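Side-chain contact in Lon211 (Mycobacterium tuberculosis, PDB 6VBK), which forms the N-terminal domain of an ATP-dependent Lon protease and probably takes part in recognising protein substrates: residues L190-V193 against E197-E200. Residues are numbered along the deposited sequence; the frame is centred on the assembly and turned at random.
Sequences LETV and ERLE
R198 sets out with CG anti to its carbonyl carbon (chi1 -69°) and then bends at chi3 (-50°), which swings the guanidinium back over the turn and sets its edge against the carbonyl oxygen of T192. NH1 donates to T192 O at 3.2 Å along a nearly straight N-H...O line (176°). The oxygen lies in the guanidinium plane and offers a lone pair in the plane of its own carbonyl. V193 O also stands at that edge, 2.9 Å from R198 NH1. On T192, chi1 tucks OG1 between the backbone N and the carbonyl carbon, and the hydroxyl comes to rest beside the arginine's aliphatic stem, with OG1 3.0 Å from R198 CG. The two side chains run past each other in opposite directions. The same OG1 has a weak hydrogen bond back to E188 O in the preceding helical turn. E197 touches more loosely, its CB 4.4 Å from T192 CB. At the far end of the guanidinium, R198 NH2 bonds to S169 OG, so the arginine spans from the turn to helix 168-173, while D194 OD2 accepts from E197 N near the start of the second helix. The whole is a short connection between consecutive helices 183-191 and 195-207, with the carbonyl of T192, where the chain leaves helical geometry, held by an arginine from the second helix's first turn, in the helical part of the Lon N-terminal domain.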
ATOM      1  N   LEU B 190      20.946  -6.437   1.083  1.00 93.62           N
ATOM      2  CA  LEU B 190      19.690  -6.045   0.457  1.00 82.00           C
ATOM      3  C   LEU B 190      18.495  -6.444   1.314  1.00 92.01           C
ATOM      4  O   LEU B 190      17.435  -5.809   1.239  1.00102.45           O
ATOM      5  CB  LEU B 190      19.594  -6.674  -0.932  1.00 92.65           C
ATOM      6  CG  LEU B 190      18.352  -6.393  -1.776  1.00 87.22           C
ATOM      7  CD1 LEU B 190      18.166  -4.897  -1.962  1.00 79.82           C
ATOM      8  CD2 LEU B 190      18.465  -7.096  -3.119  1.00 88.54           C
ATOM      9  N   GLU B 191      18.704  -7.439   2.179  1.00104.41           N
ATOM     10  CA  GLU B 191      17.634  -7.996   3.049  1.00120.93           C
ATOM     11  C   GLU B 191      17.358  -7.133   4.289  1.00117.56           C
ATOM     12  O   GLU B 191      16.173  -6.917   4.575  1.00120.33           O
ATOM     13  CB  GLU B 191      18.009  -9.407   3.505  1.00143.93           C
ATOM     14  CG  GLU B 191      17.136  -9.913   4.640  1.00146.91           C
ATOM     15  CD  GLU B 191      17.745 -11.009   5.498  1.00136.67           C
ATOM     16  OE1 GLU B 191      17.624 -10.924   6.736  1.00129.85           O
ATOM     17  OE2 GLU B 191      18.331 -11.947   4.929  1.00130.98           O
ATOM     18  N   THR B 192      18.386  -6.627   4.978  1.00 90.36           N
ATOM     19  CA  THR B 192      18.110  -5.900   6.250  1.00 98.72           C
ATOM     20  C   THR B 192      17.898  -4.399   6.023  1.00 89.60           C
ATOM     21  O   THR B 192      18.879  -3.700   5.725  1.00 85.95           O
ATOM     22  CB  THR B 192      19.185  -6.206   7.299  1.00 93.99           C
ATOM     23  OG1 THR B 192      20.463  -5.819   6.795  1.00132.88           O
ATOM     24  CG2 THR B 192      19.196  -7.661   7.714  1.00115.25           C
ATOM     25  N   VAL B 193      16.655  -3.941   6.206  1.00 91.48           N
ATOM     26  CA  VAL B 193      16.262  -2.510   6.029  1.00 93.49           C
ATOM     27  C   VAL B 193      16.936  -1.614   7.078  1.00100.23           C
ATOM     28  O   VAL B 193      17.425  -0.540   6.693  1.00 85.96           O
ATOM     29  CB  VAL B 193      14.729  -2.347   6.036  1.00 91.98           C
ATOM     30  CG1 VAL B 193      14.104  -2.892   4.762  1.00 96.94           C
ATOM     31  CG2 VAL B 193      14.082  -2.983   7.255  1.00103.19           C
ATOM     32  N   GLU B 197      21.649  -2.480  11.677  1.00101.78           N
ATOM     33  CA  GLU B 197      21.967  -3.886  11.454  1.00102.08           C
ATOM     34  C   GLU B 197      22.953  -4.064  10.306  1.00 91.41           C
ATOM     35  O   GLU B 197      23.905  -4.844  10.415  1.00 93.56           O
ATOM     36  CB  GLU B 197      20.689  -4.677  11.182  1.00103.63           C
ATOM     37  CG  GLU B 197      19.765  -4.835  12.375  1.00113.72           C
ATOM     38  CD  GLU B 197      18.488  -5.570  12.017  1.00113.28           C
ATOM     39  OE1 GLU B 197      17.620  -4.968  11.351  1.00123.95           O
ATOM     40  OE2 GLU B 197      18.359  -6.755  12.387  1.00108.74           O
ATOM     41  N   ARG B 198      22.743  -3.349   9.197  1.00 83.67           N
ATOM     42  CA  ARG B 198      23.605  -3.521   8.029  1.00 80.19           C
ATOM     43  C   ARG B 198      25.043  -3.125   8.338  1.00 81.52           C
ATOM     44  O   ARG B 198      25.981  -3.878   8.050  1.00 75.54           O
ATOM     45  CB  ARG B 198      23.072  -2.705   6.853  1.00 74.03           C
ATOM     46  CG  ARG B 198      21.764  -3.212   6.282  1.00 87.17           C
ATOM     47  CD  ARG B 198      21.652  -2.850   4.814  1.00 71.87           C
ATOM     48  NE  ARG B 198      21.941  -1.442   4.568  1.00 89.87           N
ATOM     49  CZ  ARG B 198      21.041  -0.470   4.660  1.00 80.82           C
ATOM     50  NH1 ARG B 198      19.790  -0.752   4.995  1.00 71.23           N
ATOM     51  NH2 ARG B 198      21.392   0.784   4.416  1.00 74.42           N
ATOM     52  N   LEU B 199      25.238  -1.934   8.910  1.00 83.71           N
ATOM     53  CA  LEU B 199      26.579  -1.511   9.301  1.00 77.28           C
ATOM     54  C   LEU B 199      27.202  -2.514  10.262  1.00 91.37           C
ATOM     55  O   LEU B 199      28.344  -2.944  10.077  1.00 87.33           O
ATOM     56  CB  LEU B 199      26.527  -0.116   9.927  1.00 71.94           C
ATOM     57  CG  LEU B 199      26.287   1.048   8.964  1.00 71.90           C
ATOM     58  CD1 LEU B 199      25.914   2.306   9.727  1.00 97.16           C
ATOM     59  CD2 LEU B 199      27.522   1.288   8.110  1.00 75.24           C
ATOM     60  N   GLU B 200      26.443  -2.919  11.282  1.00124.23           N
ATOM     61  CA  GLU B 200      26.894  -3.950  12.206  1.00127.56           C
ATOM     62  C   GLU B 200      27.128  -5.286  11.507  1.00107.69           C
ATOM     63  O   GLU B 200      27.933  -6.092  11.985  1.00109.80           O
ATOM     64  CB  GLU B 200      25.873  -4.071  13.341  1.00145.50           C
ATOM     65  CG  GLU B 200      25.751  -2.887  14.278  1.00159.29           C
ATOM     66  CD  GLU B 200      24.661  -3.093  15.314  1.00180.32           C
ATOM     67  OE1 GLU B 200      23.891  -4.064  15.176  1.00186.13           O
ATOM     68  OE2 GLU B 200      24.558  -2.281  16.256  1.00189.60           O
TER